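Local coordinates for invasion-associated protein B (Bartonella henselae, PDB 3DTD) that is of unknown molecular function but, as a member of the invasion-associated locus B family, is probably linked to host-cell invasion by the bacterium, at residues G30-N35 against M47-V52; D69-G74 against P114-K119; V78-L83 against A109-P114; G128-L133 against F149-G154. All blocks are in the same frame, centred on the assembly; numbering follows the deposited sequence.

Contact 1 of 4, residues G30-N35 against M47-V52; sequences GLWSIN and MHRQEV
Two backbone hydrogen bonds join Ser-33 and His-48, an antiparallel hydrogen-bonded pair. His-48 N to Ser-33 O is 2.8 Å and Ser-33 N to His-48 O is 2.9 Å, both nearly straight. Side-chain bonds lie on either side of this pair. His-48 NE2 donates in its ring plane to a lone pair of Asn-35 OD1 at 2.7 Å, with amide and ring nearly coplanar. Ser-33 CB sits over a face of the same imidazole. At the other end Arg-49 NH1 donates to an in-plane lone pair of Leu-31 O at 2.9 Å, bent and tilted out of the guanidinium plane. A bend at chi2 (93°) turns the arginine chain. Its NE and NH2 grip Glu-51 side-on, one carboxylate oxygen each, with a salt bridge from NE to OE2 of 2.8 Å. Leu-31 CB lies over the guanidinium face. Apolar packing centres on Trp-32. Arg-49 CB stands over the middle of its six-membered ring, 3.6 Å from the centroid. Met-47 CE makes a CH-pi contact with the opposite face, nearer the rim, and SD stands obliquely in a Met-aromatic contact. The strands form the hairpin 32-39/42-52. Trp-32 NE1 hydrogen-bonds Gln-151 O, and Met-47 packs on helix 155-168 and strand 58-66.

Contact 2 of 4, residues D69-G74 against P114-K119; sequences DGVVSG and PIVFDK
Side chains alternate between the two faces of this antiparallel pair, and each face has its own packing. On the face of Val-72 and Phe-117, Val-72 CG1 lies anti to the backbone N (chi1 169°). It meets the phenyl ring at its edge, near the ring plane, 3.7 Å from Phe-117 CD1. The two side chains cross obliquely. Ile-115 is on the same face. Its CG1 lies between the backbone N and the carbonyl carbon and comes 3.4 Å from Gly-74 O, so the isoleucine packs on glycine backbone. On the other face Ser-73 CB faces Val-116 CG2 at 4.0 Å. Next to them Val-71 CG2 touches Val-116 CG1 and comes 3.3 Å from Phe-117 O. Lys-119 bends at chi2 (-81°) and then runs straight, which brings NZ to Asp-69 O in a weak hydrogen bond. Three backbone bonds fix the register. Phe-117 N points almost along the C=O axis of Val-72 at 2.8 Å to O. Gly-74 and Ile-115 hydrogen-bond each other twice, and Ile-115 N meets Gly-74 O from above the carbonyl plane. Val-72 and Phe-117 face helix 119-127, and Ser-73 OG is hydrogen-bonded to Asn-67 ND2. Asp-118 is the N-cap of that helix, its OD1 hydrogen-bonded to Tyr-121 N. The arrangement is an antiparallel strand pair within a larger sheet, packed against a helix that starts where strand 110-117 ends.

Contact 3 of 4, residues V78-L83 against A109-P114; sequences VPFGIL and AGCIVP
Val-78 and Cys-111 form one antiparallel hydrogen-bonded pair, after which the first segment leaves the sheet. Val-78 N donates to Cys-111 O at 2.8 Å, almost straight at 171°. Cys-111 N returns a bond to Val-78 O at 2.9 Å. Both donors lie in the plane of the carbonyl they meet. Gly-110 has phi 138° and psi -166°, and its CA lies 3.7 Å from Val-78 O. A CB at this position would clash with that oxygen. From Pro-79 on, the chain runs into the loop that leads to strand 88-92. The pair thus marks the end of strand 72-78 beside the start of strand 110-117 in the antiparallel sheet. The disulfide of Cys-111 with Cys-106 ties strand 110-117 to its other neighbour, 105-107, the outermost strand of the sheet within this chain. Val-78 CG2, set between the backbone N and the carbonyl carbon, packs on Cys-111 CB at 3.7 Å. Val-113 CG2 meets both methyls of Val-78, and the two valines cross at about a right angle. Beyond the pair, Phe-80 brings its ring back over the glycine. Gly-110 CA lies over one ring face, toward the rim, 3.9 Å from Phe-80 CE1. Cys-111 SG approaches the same ring obliquely, 4.2 Å from Phe-80 CD1. Phe-80 also packs on Pro-108 of a neighbouring subunit, and Ile-82 O hydrogen-bonds Thr-105 OG1 of that subunit.

Contact 4 of 4, residues G128-L133 against F149-G154; sequences GKHLKL and FVQLNG
Strands 130-136 and 144-151 form an antiparallel hairpin, and this contact lies where the first begins and the second ends. Most of it is tightly packed. Leu-131 and Val-150 are a hydrogen-bonded pair, with Leu-131 N to Val-150 O at 2.8 Å and almost straight. Val-150 N returns a bond to a lone pair of Leu-131 O. Leu-152 pushes CD1 against the backbone of His-130, 3.6 Å from its C, and CD2 against Leu-131 CB. Leu-133 CD2 meets Val-150 CG2. Helix 119-127 packs on Leu-131 and Leu-152. On the other face His-130 and Phe-149 form an offset stack, centroids 4.4 Å apart and planes at 24°. Phe-149 takes the crowded first torsion (chi1 49°), which sets its ring alongside the imidazole. The loose side is the hydrated rim at Lys-129, Asn-153 and the Gln-151 amide. Gln-151 runs alongside His-130, its CG 4.2 Å from His-130 NE2, and its OE1 hydrogen-bonds Thr-28 N of a neighbouring subunit. One water accepts weakly from Asn-153 N and donates to Lys-129 O, which also takes Leu-152 N. In the imidazole plane, another water sits 3.1 Å from His-130 NE2 and donates to Gln-151 OE1 at 2.5 Å.

How the contacts relate
Contacts 1, 2 and 3 belong to one antiparallel sheet, and contact 4 to a second. Contact 1 joins strands 32-39 and 42-52. Contacts 2 and 3 lie along the neighbouring strands 72-78 and 110-117, with centres about 20 Å apart, and share Pro-114. Along the chain contact 1 comes first and contact 4 last. The segments of contact 3 fall between those of contact 2, apart from the shared proline. Contacts 1 and 4 touch, with centres about 11 Å apart. Leu-31 N probably hydrogen-bonds Asn-153 O between loops, and Glu-51 OE2 of strand 42-52 probably takes Gln-151 N of strand 144-151, so the two sheets are joined here. Both touch the same neighbouring subunit, which connects this junction to the assembly.

Contact 1 of 4, residues G30-N35 against M47-V52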
# COMPACT_ATOMS: atom_id res chain seq x y z
N GLY C 30 -35.33 -4.03 19.29
CA GLY C 30 -34.46 -4.15 20.44
C GLY C 30 -33.05 -4.48 19.98
O GLY C 30 -32.42 -3.69 19.28
N LEU C 31 -32.59 -5.67 20.34
CA LEU C 31 -31.27 -6.15 19.95
C LEU C 31 -31.35 -7.08 18.74
O LEU C 31 -30.32 -7.52 18.22
CB LEU C 31 -30.58 -6.83 21.13
CG LEU C 31 -30.20 -5.97 22.34
CD1 LEU C 31 -29.67 -6.83 23.47
CD2 LEU C 31 -29.18 -4.89 21.98
N TRP C 32 -32.56 -7.36 18.28
CA TRP C 32 -32.77 -8.30 17.18
C TRP C 32 -33.00 -7.61 15.85
O TRP C 32 -33.59 -6.53 15.79
CB TRP C 32 -33.90 -9.27 17.52
CG TRP C 32 -33.46 -10.33 18.46
CD1 TRP C 32 -33.28 -10.21 19.81
CD2 TRP C 32 -33.10 -11.68 18.13
NE1 TRP C 32 -32.84 -11.39 20.34
CE2 TRP C 32 -32.72 -12.32 19.33
CE3 TRP C 32 -33.06 -12.41 16.93
CZ2 TRP C 32 -32.31 -13.65 19.37
CZ3 TRP C 32 -32.65 -13.73 16.97
CH2 TRP C 32 -32.28 -14.34 18.18
N SER C 33 -32.51 -8.24 14.78
CA SER C 33 -32.63 -7.71 13.42
C SER C 33 -33.46 -8.63 12.52
O SER C 33 -33.50 -9.84 12.73
CB SER C 33 -31.24 -7.50 12.80
OG SER C 33 -30.46 -6.59 13.56
N ILE C 34 -34.12 -8.03 11.53
CA ILE C 34 -34.90 -8.77 10.54
C ILE C 34 -34.51 -8.38 9.11
O ILE C 34 -34.49 -7.19 8.76
CB ILE C 34 -36.44 -8.61 10.75
CG1 ILE C 34 -36.87 -9.32 12.03
CG2 ILE C 34 -37.23 -9.19 9.56
CD1 ILE C 34 -38.27 -9.01 12.45
N ASN C 35 -34.17 -9.39 8.31
CA ASN C 35 -33.91 -9.21 6.89
C ASN C 35 -34.74 -10.19 6.07
O ASN C 35 -34.92 -11.34 6.46
CB ASN C 35 -32.42 -9.39 6.59
CG ASN C 35 -31.59 -8.20 7.04
OD1 ASN C 35 -30.98 -8.23 8.11
ND2 ASN C 35 -31.58 -7.15 6.23
N MET C 47 -34.76 -13.78 11.32
CA MET C 47 -34.62 -13.06 12.57
C MET C 47 -33.23 -13.37 13.08
O MET C 47 -32.90 -14.54 13.26
CB MET C 47 -35.64 -13.66 13.53
CG MET C 47 -36.19 -12.78 14.58
SD MET C 47 -37.38 -13.75 15.54
CE MET C 47 -36.81 -13.24 17.14
N HIS C 48 -32.40 -12.36 13.31
CA HIS C 48 -31.01 -12.64 13.67
C HIS C 48 -30.37 -11.71 14.69
O HIS C 48 -30.81 -10.59 14.90
CB HIS C 48 -30.13 -12.76 12.42
CG HIS C 48 -30.11 -11.53 11.57
ND1 HIS C 48 -29.08 -10.62 11.62
CD2 HIS C 48 -30.98 -11.07 10.65
CE1 HIS C 48 -29.32 -9.64 10.76
NE2 HIS C 48 -30.47 -9.89 10.16
N ARG C 49 -29.32 -12.23 15.33
CA ARG C 49 -28.59 -11.56 16.40
C ARG C 49 -27.14 -12.07 16.45
O ARG C 49 -26.90 -13.28 16.41
CB ARG C 49 -29.30 -11.83 17.74
CG ARG C 49 -28.50 -11.49 18.99
CD ARG C 49 -28.79 -10.08 19.46
NE ARG C 49 -27.75 -9.56 20.34
CZ ARG C 49 -27.19 -8.36 20.22
NH1 ARG C 49 -27.56 -7.52 19.26
NH2 ARG C 49 -26.25 -8.00 21.08
N GLN C 50 -26.18 -11.18 16.53
CA GLN C 50 -24.87 -11.62 16.85
C GLN C 50 -24.34 -11.00 18.09
O GLN C 50 -24.72 -9.95 18.45
CB GLN C 50 -23.93 -11.49 15.67
CG GLN C 50 -23.64 -10.14 15.27
CD GLN C 50 -23.02 -10.07 13.94
OE1 GLN C 50 -22.60 -9.04 13.52
NE2 GLN C 50 -22.97 -11.17 13.25
N GLU C 51 -23.47 -11.72 18.76
CA GLU C 51 -22.82 -11.24 19.97
C GLU C 51 -21.31 -11.10 19.74
O GLU C 51 -20.68 -11.94 19.09
CB GLU C 51 -23.09 -12.17 21.16
CG GLU C 51 -24.56 -12.53 21.40
CD GLU C 51 -25.42 -11.37 21.94
OE1 GLU C 51 -24.87 -10.31 22.32
OE2 GLU C 51 -26.65 -11.54 21.99
N VAL C 52 -20.75 -10.01 20.26
CA VAL C 52 -19.34 -9.69 20.07
C VAL C 52 -18.60 -9.61 21.41
O VAL C 52 -19.23 -9.48 22.46
CB VAL C 52 -19.13 -8.37 19.26
CG1 VAL C 52 -19.82 -8.45 17.90
CG2 VAL C 52 -19.60 -7.14 20.03

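Contact 2 of 4, residues D69-G74 against P114-K119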
# COMPACT_ATOMS: atom_id res chain seq x y z
N ASP C 69 -45.92 -24.08 9.67
CA ASP C 69 -46.71 -24.75 10.70
C ASP C 69 -46.57 -24.13 12.10
O ASP C 69 -47.09 -24.66 13.08
CB ASP C 69 -46.39 -26.25 10.74
CG ASP C 69 -44.93 -26.54 11.04
OD1 ASP C 69 -44.05 -26.09 10.27
OD2 ASP C 69 -44.66 -27.25 12.04
N GLY C 70 -45.87 -23.00 12.18
CA GLY C 70 -45.74 -22.25 13.43
C GLY C 70 -44.51 -22.55 14.27
O GLY C 70 -44.33 -21.97 15.35
N VAL C 71 -43.66 -23.45 13.78
CA VAL C 71 -42.42 -23.82 14.49
C VAL C 71 -41.27 -22.86 14.13
O VAL C 71 -41.13 -22.42 12.98
CB VAL C 71 -42.07 -25.35 14.28
CG1 VAL C 71 -41.77 -25.67 12.82
CG2 VAL C 71 -40.93 -25.80 15.18
N VAL C 72 -40.46 -22.52 15.13
CA VAL C 72 -39.31 -21.64 14.95
C VAL C 72 -38.02 -22.47 14.87
O VAL C 72 -37.70 -23.22 15.79
CB VAL C 72 -39.26 -20.58 16.09
CG1 VAL C 72 -37.94 -19.84 16.10
CG2 VAL C 72 -40.42 -19.60 15.96
N SER C 73 -37.29 -22.35 13.76
CA SER C 73 -36.05 -23.11 13.57
C SER C 73 -34.94 -22.26 12.93
O SER C 73 -35.20 -21.20 12.37
CB SER C 73 -36.30 -24.37 12.73
OG SER C 73 -36.49 -24.06 11.36
N GLY C 74 -33.70 -22.74 13.01
CA GLY C 74 -32.59 -22.09 12.35
C GLY C 74 -31.23 -22.58 12.81
O GLY C 74 -31.05 -23.77 13.08
N PRO C 114 -27.65 -26.54 14.60
CA PRO C 114 -29.06 -26.44 14.22
C PRO C 114 -29.97 -26.46 15.45
O PRO C 114 -29.73 -27.21 16.39
CB PRO C 114 -29.30 -27.70 13.38
CG PRO C 114 -27.96 -28.25 13.08
CD PRO C 114 -27.07 -27.83 14.19
N ILE C 115 -31.00 -25.62 15.42
CA ILE C 115 -31.91 -25.47 16.54
C ILE C 115 -33.36 -25.49 16.06
O ILE C 115 -33.68 -24.92 15.02
CB ILE C 115 -31.64 -24.17 17.34
CG1 ILE C 115 -31.18 -23.05 16.39
CG2 ILE C 115 -30.58 -24.43 18.40
CD1 ILE C 115 -31.39 -21.65 16.89
N VAL C 116 -34.21 -26.20 16.80
CA VAL C 116 -35.65 -26.23 16.56
C VAL C 116 -36.34 -25.94 17.90
O VAL C 116 -36.08 -26.62 18.90
CB VAL C 116 -36.12 -27.59 15.98
CG1 VAL C 116 -37.64 -27.67 15.92
CG2 VAL C 116 -35.54 -27.83 14.59
N PHE C 117 -37.20 -24.93 17.92
CA PHE C 117 -37.93 -24.55 19.13
C PHE C 117 -39.41 -24.90 19.02
O PHE C 117 -40.08 -24.46 18.09
CB PHE C 117 -37.78 -23.05 19.40
CG PHE C 117 -36.36 -22.57 19.50
CD1 PHE C 117 -35.89 -21.57 18.67
CD2 PHE C 117 -35.49 -23.11 20.44
CE1 PHE C 117 -34.58 -21.12 18.77
CE2 PHE C 117 -34.18 -22.67 20.55
CZ PHE C 117 -33.73 -21.67 19.71
N ASP C 118 -39.91 -25.68 19.98
CA ASP C 118 -41.35 -25.95 20.07
C ASP C 118 -42.12 -24.76 20.67
O ASP C 118 -41.50 -23.81 21.15
CB ASP C 118 -41.65 -27.27 20.82
CG ASP C 118 -41.02 -27.33 22.21
OD1 ASP C 118 -41.15 -26.39 23.01
OD2 ASP C 118 -40.41 -28.37 22.51
N LYS C 119 -43.45 -24.84 20.65
CA LYS C 119 -44.34 -23.77 21.13
C LYS C 119 -44.02 -23.31 22.56
O LYS C 119 -44.08 -22.11 22.85
CB LYS C 119 -45.81 -24.21 21.07
CG LYS C 119 -46.26 -24.86 19.76
CD LYS C 119 -46.58 -23.85 18.68
CE LYS C 119 -47.04 -24.54 17.40
NZ LYS C 119 -47.30 -23.58 16.29

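Contact 3 of 4, residues V78-L83 against A109-P114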
# COMPACT_ATOMS: atom_id res chain seq x y z
N VAL C 78 -21.37 -21.00 16.91
CA VAL C 78 -20.55 -21.00 18.13
C VAL C 78 -19.06 -20.92 17.75
O VAL C 78 -18.73 -21.12 16.57
CB VAL C 78 -20.88 -22.24 19.05
CG1 VAL C 78 -22.34 -22.22 19.52
CG2 VAL C 78 -20.54 -23.56 18.38
N PRO C 79 -18.17 -20.61 18.71
CA PRO C 79 -16.73 -20.53 18.39
C PRO C 79 -16.07 -21.83 17.93
O PRO C 79 -16.62 -22.91 18.09
CB PRO C 79 -16.09 -20.09 19.71
CG PRO C 79 -17.18 -19.53 20.52
CD PRO C 79 -18.41 -20.28 20.13
N PHE C 80 -14.87 -21.69 17.35
CA PHE C 80 -13.98 -22.80 17.07
C PHE C 80 -13.42 -23.35 18.38
O PHE C 80 -13.44 -22.67 19.41
CB PHE C 80 -12.80 -22.32 16.21
CG PHE C 80 -13.17 -21.97 14.79
CD1 PHE C 80 -13.82 -22.88 13.97
CD2 PHE C 80 -12.83 -20.73 14.27
CE1 PHE C 80 -14.14 -22.56 12.66
CE2 PHE C 80 -13.14 -20.40 12.96
CZ PHE C 80 -13.80 -21.31 12.16
N GLY C 81 -12.93 -24.59 18.35
CA GLY C 81 -12.29 -25.18 19.52
C GLY C 81 -13.24 -25.88 20.47
O GLY C 81 -12.85 -26.26 21.58
N ILE C 82 -14.49 -26.06 20.03
CA ILE C 82 -15.52 -26.73 20.83
C ILE C 82 -15.53 -28.22 20.51
O ILE C 82 -15.52 -28.61 19.34
CB ILE C 82 -16.94 -26.09 20.58
CG1 ILE C 82 -16.94 -24.60 20.93
CG2 ILE C 82 -18.04 -26.83 21.35
CD1 ILE C 82 -16.40 -24.25 22.30
N LEU C 83 -15.54 -29.04 21.56
CA LEU C 83 -15.65 -30.49 21.45
C LEU C 83 -16.96 -30.91 20.81
O LEU C 83 -18.04 -30.78 21.39
CB LEU C 83 -15.46 -31.17 22.82
CG LEU C 83 -15.36 -32.69 22.87
CD1 LEU C 83 -14.26 -33.22 21.97
CD2 LEU C 83 -15.10 -33.12 24.29
N ALA C 109 -16.85 -19.04 9.37
CA ALA C 109 -17.55 -18.19 10.35
C ALA C 109 -17.66 -18.79 11.75
O ALA C 109 -17.91 -18.08 12.73
CB ALA C 109 -18.94 -17.81 9.82
N GLY C 110 -17.48 -20.11 11.85
CA GLY C 110 -17.54 -20.81 13.13
C GLY C 110 -18.30 -22.12 13.01
O GLY C 110 -18.57 -22.59 11.90
N CYS C 111 -18.66 -22.70 14.15
CA CYS C 111 -19.35 -23.99 14.19
C CYS C 111 -20.87 -23.86 14.26
O CYS C 111 -21.40 -23.14 15.10
CB CYS C 111 -18.80 -24.85 15.32
SG CYS C 111 -17.09 -25.33 15.03
N ILE C 112 -21.55 -24.58 13.38
CA ILE C 112 -22.99 -24.42 13.19
C ILE C 112 -23.79 -25.45 14.00
O ILE C 112 -23.58 -26.66 13.87
CB ILE C 112 -23.37 -24.49 11.68
CG1 ILE C 112 -22.49 -23.55 10.84
CG2 ILE C 112 -24.86 -24.20 11.47
CD1 ILE C 112 -22.56 -22.05 11.20
N VAL C 113 -24.70 -24.94 14.83
CA VAL C 113 -25.57 -25.74 15.68
C VAL C 113 -27.03 -25.52 15.23
O VAL C 113 -27.58 -24.44 15.43
CB VAL C 113 -25.43 -25.34 17.17
CG1 VAL C 113 -26.29 -26.22 18.06
CG2 VAL C 113 -23.98 -25.41 17.62
N PRO C 114 -27.65 -26.54 14.60
CA PRO C 114 -29.06 -26.44 14.22
C PRO C 114 -29.97 -26.46 15.45
O PRO C 114 -29.73 -27.21 16.39
CB PRO C 114 -29.30 -27.70 13.38
CG PRO C 114 -27.96 -28.25 13.08
CD PRO C 114 -27.07 -27.83 14.19

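Contact 4 of 4, residues G128-L133 against F149-G154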
# COMPACT_ATOMS: atom_id res chain seq x y z
N GLY C 128 -38.02 -14.46 28.31
CA GLY C 128 -36.65 -14.55 28.83
C GLY C 128 -35.78 -13.34 28.58
O GLY C 128 -36.14 -12.46 27.79
N LYS C 129 -34.64 -13.30 29.25
CA LYS C 129 -33.65 -12.23 29.08
C LYS C 129 -32.39 -12.71 28.36
O LYS C 129 -31.86 -12.03 27.49
CB LYS C 129 -33.29 -11.61 30.44
CG LYS C 129 -34.09 -10.35 30.77
CD LYS C 129 -34.32 -10.17 32.26
CE LYS C 129 -35.58 -10.89 32.72
NZ LYS C 129 -35.90 -10.60 34.15
N HIS C 130 -31.92 -13.90 28.72
CA HIS C 130 -30.74 -14.52 28.13
C HIS C 130 -31.03 -15.93 27.69
O HIS C 130 -31.66 -16.66 28.36
CB HIS C 130 -29.62 -14.61 29.13
CG HIS C 130 -28.87 -13.34 29.29
ND1 HIS C 130 -27.57 -13.30 29.72
CD2 HIS C 130 -29.23 -12.07 29.08
CE1 HIS C 130 -27.16 -12.05 29.74
NE2 HIS C 130 -28.16 -11.28 29.37
N LEU C 131 -30.52 -16.31 26.56
CA LEU C 131 -30.46 -17.71 26.19
C LEU C 131 -29.05 -18.21 26.47
O LEU C 131 -28.12 -17.91 25.72
CB LEU C 131 -30.84 -17.91 24.72
CG LEU C 131 -30.78 -19.35 24.18
CD1 LEU C 131 -31.72 -20.29 24.92
CD2 LEU C 131 -31.09 -19.34 22.71
N LYS C 132 -28.90 -18.93 27.58
CA LYS C 132 -27.59 -19.39 28.04
C LYS C 132 -27.12 -20.61 27.27
O LYS C 132 -27.89 -21.54 27.02
CB LYS C 132 -27.63 -19.69 29.54
CG LYS C 132 -27.77 -18.45 30.43
CD LYS C 132 -27.69 -18.83 31.90
CE LYS C 132 -27.86 -17.60 32.78
NZ LYS C 132 -27.82 -17.95 34.23
N LEU C 133 -25.85 -20.59 26.88
CA LEU C 133 -25.24 -21.71 26.17
C LEU C 133 -24.23 -22.45 27.04
O LEU C 133 -23.48 -21.82 27.81
CB LEU C 133 -24.56 -21.25 24.87
CG LEU C 133 -25.28 -20.75 23.61
CD1 LEU C 133 -26.80 -20.91 23.63
CD2 LEU C 133 -24.91 -19.32 23.32
N PHE C 149 -23.88 -16.62 25.73
CA PHE C 149 -25.32 -16.42 25.73
C PHE C 149 -25.76 -15.65 24.49
O PHE C 149 -24.94 -15.06 23.78
CB PHE C 149 -25.80 -15.68 26.99
CG PHE C 149 -25.01 -14.44 27.31
CD1 PHE C 149 -25.31 -13.22 26.70
CD2 PHE C 149 -23.96 -14.49 28.22
CE1 PHE C 149 -24.57 -12.09 26.97
CE2 PHE C 149 -23.21 -13.36 28.50
CZ PHE C 149 -23.51 -12.17 27.88
N VAL C 150 -27.07 -15.69 24.22
CA VAL C 150 -27.70 -14.80 23.25
C VAL C 150 -28.69 -13.93 24.03
O VAL C 150 -29.52 -14.45 24.78
CB VAL C 150 -28.41 -15.58 22.11
CG1 VAL C 150 -29.09 -14.64 21.13
CG2 VAL C 150 -27.41 -16.46 21.36
N GLN C 151 -28.58 -12.61 23.88
CA GLN C 151 -29.49 -11.68 24.56
C GLN C 151 -30.83 -11.66 23.85
O GLN C 151 -30.89 -11.59 22.62
CB GLN C 151 -28.88 -10.28 24.61
CG GLN C 151 -27.58 -10.18 25.38
CD GLN C 151 -27.02 -8.78 25.39
OE1 GLN C 151 -27.40 -7.95 26.22
NE2 GLN C 151 -26.10 -8.50 24.47
N LEU C 152 -31.91 -11.71 24.63
CA LEU C 152 -33.26 -11.90 24.08
C LEU C 152 -34.12 -10.63 24.04
O LEU C 152 -35.31 -10.71 23.72
CB LEU C 152 -33.99 -13.01 24.84
CG LEU C 152 -33.37 -14.42 24.82
CD1 LEU C 152 -34.09 -15.32 25.82
CD2 LEU C 152 -33.38 -15.03 23.41
N ASN C 153 -33.54 -9.48 24.35
CA ASN C 153 -34.27 -8.21 24.29
C ASN C 153 -34.70 -7.87 22.86
O ASN C 153 -33.86 -7.62 21.99
CB ASN C 153 -33.46 -7.05 24.89
CG ASN C 153 -34.24 -5.75 24.93
OD1 ASN C 153 -34.10 -4.90 24.06
ND2 ASN C 153 -35.09 -5.60 25.94
N GLY C 154 -36.01 -7.91 22.63
CA GLY C 154 -36.57 -7.66 21.32
C GLY C 154 -37.00 -8.90 20.56
O GLY C 154 -37.50 -8.79 19.45
O HOH W 1 -31.28 -9.06 26.77
O HOH W 2 -28.94 -8.51 28.17